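Local coordinates for competence damage-inducible protein A (Enterobacter cloacae subsp. cloacae, PDB 5VU3), which is of unknown function but belongs to the CinA family of competence damage-inducible proteins, some relatives of which are nicotinamide mononucleotide deamidases, at residues 12-15 / 16-20; 74-77 / 78-81; 85-88 / 89-92; 122-125 / 126-129. All coordinates share one frame; numbering follows the deposited sequence.

Contact 1: 12-15 / 16-20; sequences ITVA and ELTKK
The carboxylate of Glu-16 is the flat group here, and its oxygen OE2 turns back onto the start of the helix, where it takes the backbone N-H of Thr-13. That bond is 2.9 Å from Thr-13 N to Glu-16 OE2 and almost straight at the hydrogen. The donor comes in on the anti side of OE2, 24° out of the carboxylate plane. Thr-13 OG1 adds a weak, long hydrogen bond to the same oxygen. In Glu-16, chi1 of -77° sets CG beside the backbone N, on the side of the helix start, and the extended chain beyond it carries the carboxylate to Thr-13. In the other direction, Thr-13 OG1 receives the N-H of Glu-16, with 3.0 Å between Glu-16 N and Thr-13 OG1. The two reciprocal bonds make a capping box, with Thr-13 as N-cap of helix 14-28; each residue's side chain accepts from the other's backbone. The two side chains cross at about a right angle, and Thr-13 OG1 also rests against Glu-16 CG at 3.4 Å. Just ahead of the cap, Ile-12 lays its CG2 branch against Glu-16 CB at 3.5 Å and against Leu-17 CD2 at 3.7 Å. Further along, Thr-13 O accepts from Leu-17 N and Val-14 O from Thr-18 N, the regular bonds of the helix. Thr-18 OG1 is hydrogen-bonded to Glu-50, while Val-14, Leu-17 and Thr-18 lean on helix 149-167, where His-158 also holds Ile-12 O.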
ATOM      1  N   ILE A  12       4.428  -6.262  22.130  1.00 19.08           N
ATOM      2  CA  ILE A  12       4.918  -6.890  20.906  1.00 20.24           C
ATOM      3  C   ILE A  12       4.957  -5.825  19.814  1.00 21.70           C
ATOM      4  O   ILE A  12       3.932  -5.201  19.527  1.00 20.42           O
ATOM      5  CB  ILE A  12       4.022  -8.070  20.494  1.00 22.77           C
ATOM      6  CG1 ILE A  12       3.679  -8.930  21.716  1.00 28.58           C
ATOM      7  CG2 ILE A  12       4.684  -8.921  19.426  1.00 21.80           C
ATOM      8  CD1 ILE A  12       2.776 -10.107  21.401  1.00 33.29           C
ATOM      9  N   THR A  13       6.124  -5.621  19.203  1.00 16.42           N
ATOM     10  CA  THR A  13       6.221  -4.638  18.130  1.00 18.24           C
ATOM     11  C   THR A  13       5.570  -5.175  16.855  1.00 14.67           C
ATOM     12  O   THR A  13       5.346  -6.376  16.699  1.00 19.25           O
ATOM     13  CB  THR A  13       7.676  -4.287  17.822  1.00 20.11           C
ATOM     14  OG1 THR A  13       8.321  -5.424  17.235  1.00 21.28           O
ATOM     15  CG2 THR A  13       8.433  -3.858  19.083  1.00 18.62           C
ATOM     16  N   VAL A  14       5.311  -4.258  15.920  1.00 17.23           N
ATOM     17  CA  VAL A  14       4.789  -4.647  14.609  1.00 22.03           C
ATOM     18  C   VAL A  14       5.740  -5.626  13.927  1.00 19.48           C
ATOM     19  O   VAL A  14       5.308  -6.626  13.338  1.00 20.55           O
ATOM     20  CB  VAL A  14       4.527  -3.390  13.753  1.00 18.15           C
ATOM     21  CG1 VAL A  14       4.389  -3.748  12.272  1.00 18.42           C
ATOM     22  CG2 VAL A  14       3.289  -2.678  14.240  1.00 23.21           C
ATOM     23  N   ALA A  15       7.051  -5.386  14.036  1.00 19.87           N
ATOM     24  CA  ALA A  15       8.027  -6.286  13.423  1.00 19.07           C
ATOM     25  C   ALA A  15       7.991  -7.670  14.058  1.00 21.09           C
ATOM     26  O   ALA A  15       8.117  -8.686  13.362  1.00 19.38           O
ATOM     27  CB  ALA A  15       9.435  -5.693  13.525  1.00 21.79           C
ATOM     28  N   GLU A  16       7.834  -7.737  15.382  1.00 18.47           N
ATOM     29  CA  GLU A  16       7.671  -9.032  16.031  1.00 19.09           C
ATOM     30  C   GLU A  16       6.407  -9.734  15.547  1.00 16.10           C
ATOM     31  O   GLU A  16       6.395 -10.959  15.353  1.00 18.99           O
ATOM     32  CB  GLU A  16       7.624  -8.846  17.545  1.00 18.35           C
ATOM     33  CG  GLU A  16       8.972  -8.594  18.208  1.00 18.87           C
ATOM     34  CD  GLU A  16       8.837  -8.412  19.707  1.00 23.76           C
ATOM     35  OE1 GLU A  16       9.262  -9.319  20.453  1.00 21.30           O
ATOM     36  OE2 GLU A  16       8.293  -7.363  20.131  1.00 20.06           O
ATOM     37  N   LEU A  17       5.331  -8.970  15.364  1.00 14.91           N
ATOM     38  CA  LEU A  17       4.056  -9.534  14.927  1.00 18.23           C
ATOM     39  C   LEU A  17       4.135 -10.051  13.494  1.00 19.82           C
ATOM     40  O   LEU A  17       3.594 -11.116  13.180  1.00 18.95           O
ATOM     41  CB  LEU A  17       2.955  -8.479  15.054  1.00 18.80           C
ATOM     42  CG  LEU A  17       2.486  -8.111  16.457  1.00 19.39           C
ATOM     43  CD1 LEU A  17       1.484  -6.944  16.393  1.00 18.98           C
ATOM     44  CD2 LEU A  17       1.850  -9.323  17.138  1.00 21.04           C
ATOM     45  N   THR A  18       4.772  -9.292  12.597  1.00 17.13           N
ATOM     46  CA  THR A  18       4.849  -9.763  11.216  1.00 20.44           C
ATOM     47  C   THR A  18       5.766 -10.975  11.099  1.00 22.32           C
ATOM     48  O   THR A  18       5.535 -11.851  10.253  1.00 23.10           O
ATOM     49  CB  THR A  18       5.295  -8.637  10.275  1.00 21.42           C
ATOM     50  OG1 THR A  18       6.610  -8.177  10.624  1.00 22.67           O
ATOM     51  CG2 THR A  18       4.300  -7.469  10.320  1.00 18.40           C
ATOM     52  N   LYS A  19       6.785 -11.070  11.954  1.00 21.83           N
ATOM     53  CA  LYS A  19       7.576 -12.297  12.003  1.00 23.45           C
ATOM     54  C   LYS A  19       6.735 -13.474  12.488  1.00 22.44           C
ATOM     55  O   LYS A  19       6.774 -14.565  11.899  1.00 22.40           O
ATOM     56  CB  LYS A  19       8.798 -12.101  12.899  1.00 22.42           C
ATOM     57  CG  LYS A  19       9.716 -13.303  12.964  1.00 32.15           C
ATOM     58  CD  LYS A  19      10.955 -12.975  13.783  1.00 40.50           C
ATOM     59  CE  LYS A  19      11.960 -14.109  13.762  1.00 47.40           C
ATOM     60  NZ  LYS A  19      13.121 -13.787  14.638  1.00 50.21           N
ATOM     61  N   LYS A  20       5.960 -13.270  13.558  1.00 21.79           N
ATOM     62  CA  LYS A  20       5.066 -14.321  14.041  1.00 27.53           C
ATOM     63  C   LYS A  20       4.063 -14.719  12.964  1.00 26.54           C
ATOM     64  O   LYS A  20       3.811 -15.908  12.734  1.00 27.72           O
ATOM     65  CB  LYS A  20       4.323 -13.847  15.290  1.00 27.17           C
ATOM     66  CG  LYS A  20       5.030 -14.077  16.614  1.00 34.87           C
ATOM     67  CD  LYS A  20       4.492 -13.114  17.666  1.00 39.95           C
ATOM     68  CE  LYS A  20       4.443 -13.740  19.050  1.00 54.64           C
ATOM     69  NZ  LYS A  20       3.116 -14.365  19.320  1.00 61.18           N
TER

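Contact 2: 74-77 / 78-81; sequences GVSP and ETLA
Leu-80 N bonds back to Ser-76 O at 3.1 Å as the chain turns from the extended Val-75 and Ser-76 into helix 77-83. Ala-81 N follows with a bond to Pro-77 O at 2.8 Å, completing the first turn. Ser-76 is the N-cap. Its OG, turned opposite the backbone N (chi1 164°), faces the first amides of the helix and accepts two weak bonds: Thr-79 N lies 3.4 Å from Ser-76 OG on a fairly straight line, and Glu-78 N lies 3.2 Å from it at a more bent angle. Pro-77 follows as the first helical residue, a place where its missing N-H costs no helical bond. On the apolar side, Val-75 crosses Leu-80 at about a right angle, its CG1 branch meeting Leu-80 CG at 3.8 Å, with both leucine methyls close by. Thr-79 OG1 passes beside Ser-76 CB, but its hydrogen bond goes to Glu-93, which also takes the backbone N-H of Ser-76. Through Glu-93 the cap is tied to helix 88-101, where Val-75 also packs on Met-94; Pro-77 and Leu-80 rest against Glu-70 of helix 66-73.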
ATOM      1  N   GLY A  74     -16.342  -3.946  -5.288  1.00 30.53           N
ATOM      2  CA  GLY A  74     -17.725  -4.389  -5.362  1.00 29.99           C
ATOM      3  C   GLY A  74     -18.513  -4.175  -4.091  1.00 31.26           C
ATOM      4  O   GLY A  74     -19.480  -4.904  -3.837  1.00 33.89           O
ATOM      5  N   VAL A  75     -18.121  -3.200  -3.275  1.00 22.91           N
ATOM      6  CA  VAL A  75     -18.915  -2.845  -2.107  1.00 25.47           C
ATOM      7  C   VAL A  75     -20.258  -2.300  -2.570  1.00 28.86           C
ATOM      8  O   VAL A  75     -20.327  -1.458  -3.476  1.00 26.33           O
ATOM      9  CB  VAL A  75     -18.160  -1.832  -1.233  1.00 23.86           C
ATOM     10  CG1 VAL A  75     -19.078  -1.262  -0.148  1.00 24.39           C
ATOM     11  CG2 VAL A  75     -16.910  -2.483  -0.618  1.00 23.40           C
ATOM     12  N   SER A  76     -21.333  -2.794  -1.962  1.00 27.08           N
ATOM     13  CA  SER A  76     -22.676  -2.411  -2.371  1.00 32.10           C
ATOM     14  C   SER A  76     -22.955  -0.952  -2.025  1.00 29.24           C
ATOM     15  O   SER A  76     -22.692  -0.524  -0.896  1.00 28.17           O
ATOM     16  CB  SER A  76     -23.703  -3.313  -1.696  1.00 37.28           C
ATOM     17  OG  SER A  76     -24.992  -2.738  -1.777  1.00 42.23           O
ATOM     18  N   PRO A  77     -23.496  -0.162  -2.956  1.00 31.81           N
ATOM     19  CA  PRO A  77     -23.875   1.217  -2.608  1.00 31.07           C
ATOM     20  C   PRO A  77     -24.903   1.295  -1.492  1.00 32.58           C
ATOM     21  O   PRO A  77     -24.880   2.250  -0.703  1.00 33.68           O
ATOM     22  CB  PRO A  77     -24.431   1.773  -3.930  1.00 36.38           C
ATOM     23  CG  PRO A  77     -23.875   0.878  -4.999  1.00 38.17           C
ATOM     24  CD  PRO A  77     -23.765  -0.479  -4.369  1.00 37.29           C
ATOM     25  N   GLU A  78     -25.811   0.318  -1.397  1.00 36.46           N
ATOM     26  CA  GLU A  78     -26.779   0.331  -0.307  1.00 37.16           C
ATOM     27  C   GLU A  78     -26.124  -0.004   1.029  1.00 36.49           C
ATOM     28  O   GLU A  78     -26.579   0.472   2.074  1.00 37.26           O
ATOM     29  CB  GLU A  78     -27.924  -0.635  -0.600  1.00 45.34           C
ATOM     30  CG  GLU A  78     -29.083  -0.531   0.387  1.00 55.97           C
ATOM     31  CD  GLU A  78     -29.694   0.869   0.452  1.00 61.60           C
ATOM     32  OE1 GLU A  78     -29.723   1.570  -0.584  1.00 61.02           O
ATOM     33  OE2 GLU A  78     -30.151   1.265   1.546  1.00 62.12           O
ATOM     34  N   THR A  79     -25.066  -0.817   1.023  1.00 32.58           N
ATOM     35  CA  THR A  79     -24.283  -0.994   2.242  1.00 30.32           C
ATOM     36  C   THR A  79     -23.702   0.336   2.702  1.00 29.75           C
ATOM     37  O   THR A  79     -23.809   0.700   3.880  1.00 30.80           O
ATOM     38  CB  THR A  79     -23.173  -2.026   2.029  1.00 24.58           C
ATOM     39  OG1 THR A  79     -23.753  -3.324   1.865  1.00 29.81           O
ATOM     40  CG2 THR A  79     -22.221  -2.054   3.220  1.00 22.79           C
ATOM     41  N   LEU A  80     -23.097   1.083   1.776  1.00 28.32           N
ATOM     42  CA  LEU A  80     -22.550   2.386   2.127  1.00 28.60           C
ATOM     43  C   LEU A  80     -23.645   3.360   2.527  1.00 28.61           C
ATOM     44  O   LEU A  80     -23.427   4.210   3.396  1.00 29.28           O
ATOM     45  CB  LEU A  80     -21.741   2.941   0.959  1.00 30.09           C
ATOM     46  CG  LEU A  80     -20.491   2.131   0.607  1.00 33.79           C
ATOM     47  CD1 LEU A  80     -19.915   2.589  -0.715  1.00 36.90           C
ATOM     48  CD2 LEU A  80     -19.452   2.240   1.698  1.00 30.51           C
ATOM     49  N   ALA A  81     -24.826   3.255   1.915  1.00 32.50           N
ATOM     50  CA  ALA A  81     -25.909   4.172   2.256  1.00 31.33           C
ATOM     51  C   ALA A  81     -26.424   3.917   3.666  1.00 34.51           C
ATOM     52  O   ALA A  81     -26.675   4.864   4.421  1.00 36.83           O
ATOM     53  CB  ALA A  81     -27.048   4.051   1.241  1.00 30.39           C
TER

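Contact 3: 85-88 / 89-92; sequences AVSE and QTVT
Ser-87 and Thr-90 meet at the N-cap of helix 88-101, with Ser-87 as the cap residue. Side chain to backbone, Ser-87 OG accepts from Thr-90 N at 3.2 Å, the oxygen sitting between the backbone N and the carbonyl carbon of its own residue (chi1 67°), a position from which it faces the N-H of Thr-90. Both Ser-87 OG and Thr-90 OG1 also hydrogen-bond to Thr-84 O, an acceptor the two hydroxyls share. Among the backbone bonds, Val-91 N gives to Ser-87 O at 3.2 Å, while Thr-90 N makes a weak, bent second bond to the same oxygen. Methyls touch carbonyl oxygens: Thr-90 CG2 lies 3.3 Å from Ala-85 O, which is hydrogen-bonded to Ser-111, and Val-91 CG2 stands 3.3 Å from Glu-88 O. Gln-89, bent at chi2, folds its OE1 back beside Ser-87 CB at 3.5 Å. The carboxylate of Glu-88 reaches out to Thr-140 on strand 137-144, while Val-91 packs on strand 106-112. Glu-88 O is held twice by a single residue, Thr-92: OG1 donates at 2.8 Å and the backbone N of Thr-92 at 3.0 Å, and the two donors approach Glu-88 O from opposite faces of its carbonyl plane.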
ATOM      1  N   ALA A  85     -18.959   3.805   4.938  1.00 25.07           N
ATOM      2  CA  ALA A  85     -17.754   3.024   4.690  1.00 24.17           C
ATOM      3  C   ALA A  85     -17.106   2.567   5.984  1.00 23.77           C
ATOM      4  O   ALA A  85     -16.400   1.551   5.998  1.00 23.89           O
ATOM      5  CB  ALA A  85     -16.754   3.834   3.864  1.00 22.51           C
ATOM      6  N   VAL A  86     -17.330   3.300   7.070  1.00 21.33           N
ATOM      7  CA  VAL A  86     -16.727   2.961   8.370  1.00 21.27           C
ATOM      8  C   VAL A  86     -17.791   2.162   9.120  1.00 25.41           C
ATOM      9  O   VAL A  86     -18.557   2.677   9.936  1.00 24.41           O
ATOM     10  CB  VAL A  86     -16.262   4.202   9.135  1.00 20.27           C
ATOM     11  CG1 VAL A  86     -15.753   3.825  10.535  1.00 19.88           C
ATOM     12  CG2 VAL A  86     -15.193   4.920   8.341  1.00 19.61           C
ATOM     13  N   SER A  87     -17.844   0.869   8.811  1.00 23.00           N
ATOM     14  CA  SER A  87     -18.796  -0.037   9.435  1.00 25.69           C
ATOM     15  C   SER A  87     -18.277  -1.456   9.271  1.00 21.73           C
ATOM     16  O   SER A  87     -17.469  -1.742   8.381  1.00 20.86           O
ATOM     17  CB  SER A  87     -20.190   0.099   8.813  1.00 21.81           C
ATOM     18  OG  SER A  87     -20.161  -0.349   7.470  1.00 22.93           O
ATOM     19  N   GLU A  88     -18.752  -2.344  10.145  1.00 19.84           N
ATOM     20  CA  GLU A  88     -18.355  -3.741  10.022  1.00 20.20           C
ATOM     21  C   GLU A  88     -18.930  -4.365   8.758  1.00 23.17           C
ATOM     22  O   GLU A  88     -18.323  -5.279   8.182  1.00 24.45           O
ATOM     23  CB  GLU A  88     -18.768  -4.510  11.276  1.00 23.63           C
ATOM     24  CG  GLU A  88     -17.973  -4.056  12.501  1.00 23.80           C
ATOM     25  CD  GLU A  88     -18.479  -4.640  13.794  1.00 27.80           C
ATOM     26  OE1 GLU A  88     -19.484  -4.127  14.322  1.00 28.06           O
ATOM     27  OE2 GLU A  88     -17.864  -5.611  14.285  1.00 28.23           O
ATOM     28  N   GLN A  89     -20.074  -3.858   8.291  1.00 22.81           N
ATOM     29  CA  GLN A  89     -20.651  -4.351   7.043  1.00 24.26           C
ATOM     30  C   GLN A  89     -19.736  -4.056   5.861  1.00 21.33           C
ATOM     31  O   GLN A  89     -19.501  -4.925   5.013  1.00 23.78           O
ATOM     32  CB  GLN A  89     -22.033  -3.728   6.822  1.00 27.09           C
ATOM     33  CG  GLN A  89     -23.121  -4.243   7.770  1.00 31.33           C
ATOM     34  CD  GLN A  89     -23.173  -3.485   9.091  1.00 34.30           C
ATOM     35  OE1 GLN A  89     -22.304  -2.659   9.388  1.00 32.04           O
ATOM     36  NE2 GLN A  89     -24.199  -3.763   9.889  1.00 35.14           N
ATOM     37  N   THR A  90     -19.189  -2.842   5.798  1.00 20.52           N
ATOM     38  CA  THR A  90     -18.361  -2.480   4.652  1.00 22.45           C
ATOM     39  C   THR A  90     -17.042  -3.243   4.652  1.00 22.68           C
ATOM     40  O   THR A  90     -16.606  -3.722   3.601  1.00 24.55           O
ATOM     41  CB  THR A  90     -18.121  -0.966   4.626  1.00 20.74           C
ATOM     42  OG1 THR A  90     -19.348  -0.302   4.306  1.00 23.32           O
ATOM     43  CG2 THR A  90     -17.087  -0.598   3.575  1.00 18.21           C
ATOM     44  N   VAL A  91     -16.396  -3.391   5.817  1.00 18.80           N
ATOM     45  CA  VAL A  91     -15.115  -4.094   5.811  1.00 18.95           C
ATOM     46  C   VAL A  91     -15.310  -5.578   5.544  1.00 20.53           C
ATOM     47  O   VAL A  91     -14.422  -6.230   4.982  1.00 20.65           O
ATOM     48  CB  VAL A  91     -14.333  -3.858   7.115  1.00 23.80           C
ATOM     49  CG1 VAL A  91     -13.787  -2.432   7.149  1.00 20.34           C
ATOM     50  CG2 VAL A  91     -15.189  -4.164   8.333  1.00 25.84           C
ATOM     51  N   THR A  92     -16.463  -6.140   5.925  1.00 23.98           N
ATOM     52  CA  THR A  92     -16.761  -7.517   5.545  1.00 21.19           C
ATOM     53  C   THR A  92     -16.731  -7.674   4.030  1.00 22.41           C
ATOM     54  O   THR A  92     -16.122  -8.611   3.499  1.00 23.43           O
ATOM     55  CB  THR A  92     -18.122  -7.938   6.101  1.00 20.37           C
ATOM     56  OG1 THR A  92     -18.049  -8.012   7.530  1.00 23.43           O
ATOM     57  CG2 THR A  92     -18.520  -9.306   5.551  1.00 22.37           C
TER

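Contact 4: 122-125 / 126-129; sequences GTAA and GTVC
With chi1 near -55°, Thr-127 puts OG1 beside its own backbone N, and from there both groups reach Ala-124 O; with chi1 near -65°, Thr-123 sends its CG2 methyl out opposite its own backbone N, up against the same hydroxyl. The shorter of the two bonds is from the side chain, Thr-127 OG1 to Ala-124 O at 2.7 Å. The backbone bond, from Thr-127 N to Ala-124 O, is 3.2 Å and noticeably bent at the hydrogen. Both donors come from the same face of the carbonyl plane, the amide tilted from it somewhat more than the hydroxyl, and between them they hold the side chain and the backbone of one residue to Ala-124 O. The threonine side chains cross at about a right angle, with Thr-123 CG2 3.6 Å from Thr-127 OG1 and 3.7 Å from Thr-127 CB. Thr-123 turns its own hydroxyl to Asp-121. Gly-126, at positive phi (94°), occupies the turn's third position. Its backbone is bonded to Tyr-113 and Phe-145, and Thr-127 is paired with Tyr-113 as well, so the chain passes straight from the turn into the sheet between its two antiparallel neighbours. This is a type II beta turn, Ala-124 to Thr-127, with glycine in its usual third place, leading the loop after strand 106-112 into strand 127-134 of the mixed five-stranded sheet.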
ATOM      1  N   GLY A 122     -21.207  12.329  12.002  1.00 45.90           N
ATOM      2  CA  GLY A 122     -20.807  12.635  13.356  1.00 42.77           C
ATOM      3  C   GLY A 122     -19.912  11.608  14.013  1.00 36.28           C
ATOM      4  O   GLY A 122     -19.471  11.842  15.144  1.00 36.20           O
ATOM      5  N   THR A 123     -19.635  10.482  13.351  1.00 31.42           N
ATOM      6  CA  THR A 123     -18.756   9.462  13.914  1.00 33.15           C
ATOM      7  C   THR A 123     -17.408  10.066  14.284  1.00 33.98           C
ATOM      8  O   THR A 123     -16.806  10.794  13.490  1.00 32.25           O
ATOM      9  CB  THR A 123     -18.560   8.320  12.910  1.00 34.01           C
ATOM     10  OG1 THR A 123     -19.808   7.658  12.688  1.00 37.22           O
ATOM     11  CG2 THR A 123     -17.536   7.311  13.433  1.00 33.48           C
ATOM     12  N   ALA A 124     -16.937   9.748  15.490  1.00 31.74           N
ATOM     13  CA  ALA A 124     -15.733  10.370  16.027  1.00 31.57           C
ATOM     14  C   ALA A 124     -14.494   9.991  15.229  1.00 26.35           C
ATOM     15  O   ALA A 124     -14.311   8.833  14.837  1.00 24.10           O
ATOM     16  CB  ALA A 124     -15.534   9.967  17.488  1.00 28.91           C
ATOM     17  N   ALA A 125     -13.625  10.977  15.008  1.00 25.22           N
ATOM     18  CA  ALA A 125     -12.291  10.688  14.502  1.00 25.73           C
ATOM     19  C   ALA A 125     -11.625   9.657  15.403  1.00 25.94           C
ATOM     20  O   ALA A 125     -11.812   9.667  16.621  1.00 27.03           O
ATOM     21  CB  ALA A 125     -11.454  11.971  14.446  1.00 22.80           C
ATOM     22  N   GLY A 126     -10.873   8.742  14.797  1.00 23.46           N
ATOM     23  CA  GLY A 126     -10.269   7.649  15.529  1.00 22.61           C
ATOM     24  C   GLY A 126     -11.086   6.373  15.544  1.00 20.23           C
ATOM     25  O   GLY A 126     -10.613   5.361  16.069  1.00 20.19           O
ATOM     26  N   THR A 127     -12.302   6.395  15.003  1.00 21.14           N
ATOM     27  CA  THR A 127     -13.129   5.195  14.907  1.00 23.22           C
ATOM     28  C   THR A 127     -12.696   4.387  13.696  1.00 22.32           C
ATOM     29  O   THR A 127     -12.720   4.897  12.569  1.00 22.14           O
ATOM     30  CB  THR A 127     -14.605   5.561  14.772  1.00 26.11           C
ATOM     31  OG1 THR A 127     -14.999   6.420  15.848  1.00 22.76           O
ATOM     32  CG2 THR A 127     -15.453   4.295  14.780  1.00 22.88           C
ATOM     33  N   VAL A 128     -12.326   3.125  13.907  1.00 20.29           N
ATOM     34  CA  VAL A 128     -11.836   2.273  12.826  1.00 21.53           C
ATOM     35  C   VAL A 128     -12.503   0.905  12.921  1.00 20.31           C
ATOM     36  O   VAL A 128     -12.553   0.312  14.003  1.00 20.38           O
ATOM     37  CB  VAL A 128     -10.301   2.123  12.877  1.00 19.58           C
ATOM     38  CG1 VAL A 128      -9.804   1.374  11.667  1.00 16.60           C
ATOM     39  CG2 VAL A 128      -9.618   3.499  12.977  1.00 18.46           C
ATOM     40  N   CYS A 129     -12.993   0.394  11.789  1.00 19.95           N
ATOM     41  CA  CYS A 129     -13.511  -0.968  11.720  1.00 18.52           C
ATOM     42  C   CYS A 129     -12.534  -1.902  11.012  1.00 15.33           C
ATOM     43  O   CYS A 129     -11.786  -1.501  10.115  1.00 18.95           O
ATOM     44  CB  CYS A 129     -14.873  -1.025  11.021  1.00 21.30           C
ATOM     45  SG  CYS A 129     -16.177  -0.108  11.862  1.00 22.05           S
TER

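From the N terminus, contact 1 opens helix 14-28, which packs against helix 149-167. Contact 2 then turns the chain from helix 66-73 into helix 77-83, and contact 3 does the same from helix 77-83 into helix 88-101. Contact 4 closes the loop that delivers the chain into strand 127-134. All four follow in series; none nests or crosses. Contacts 2 and 3 touch, Leu-80 CD2 lying 3.5 Å from Ala-85 CA, and contact 3 also meets contact 4, with Ser-87 CA 3.6 Å from Cys-129 SG, bringing the start of helix 88-101 against strand 127-134. Contact 1 stands apart, across the chain's centre from contacts 2 and 3.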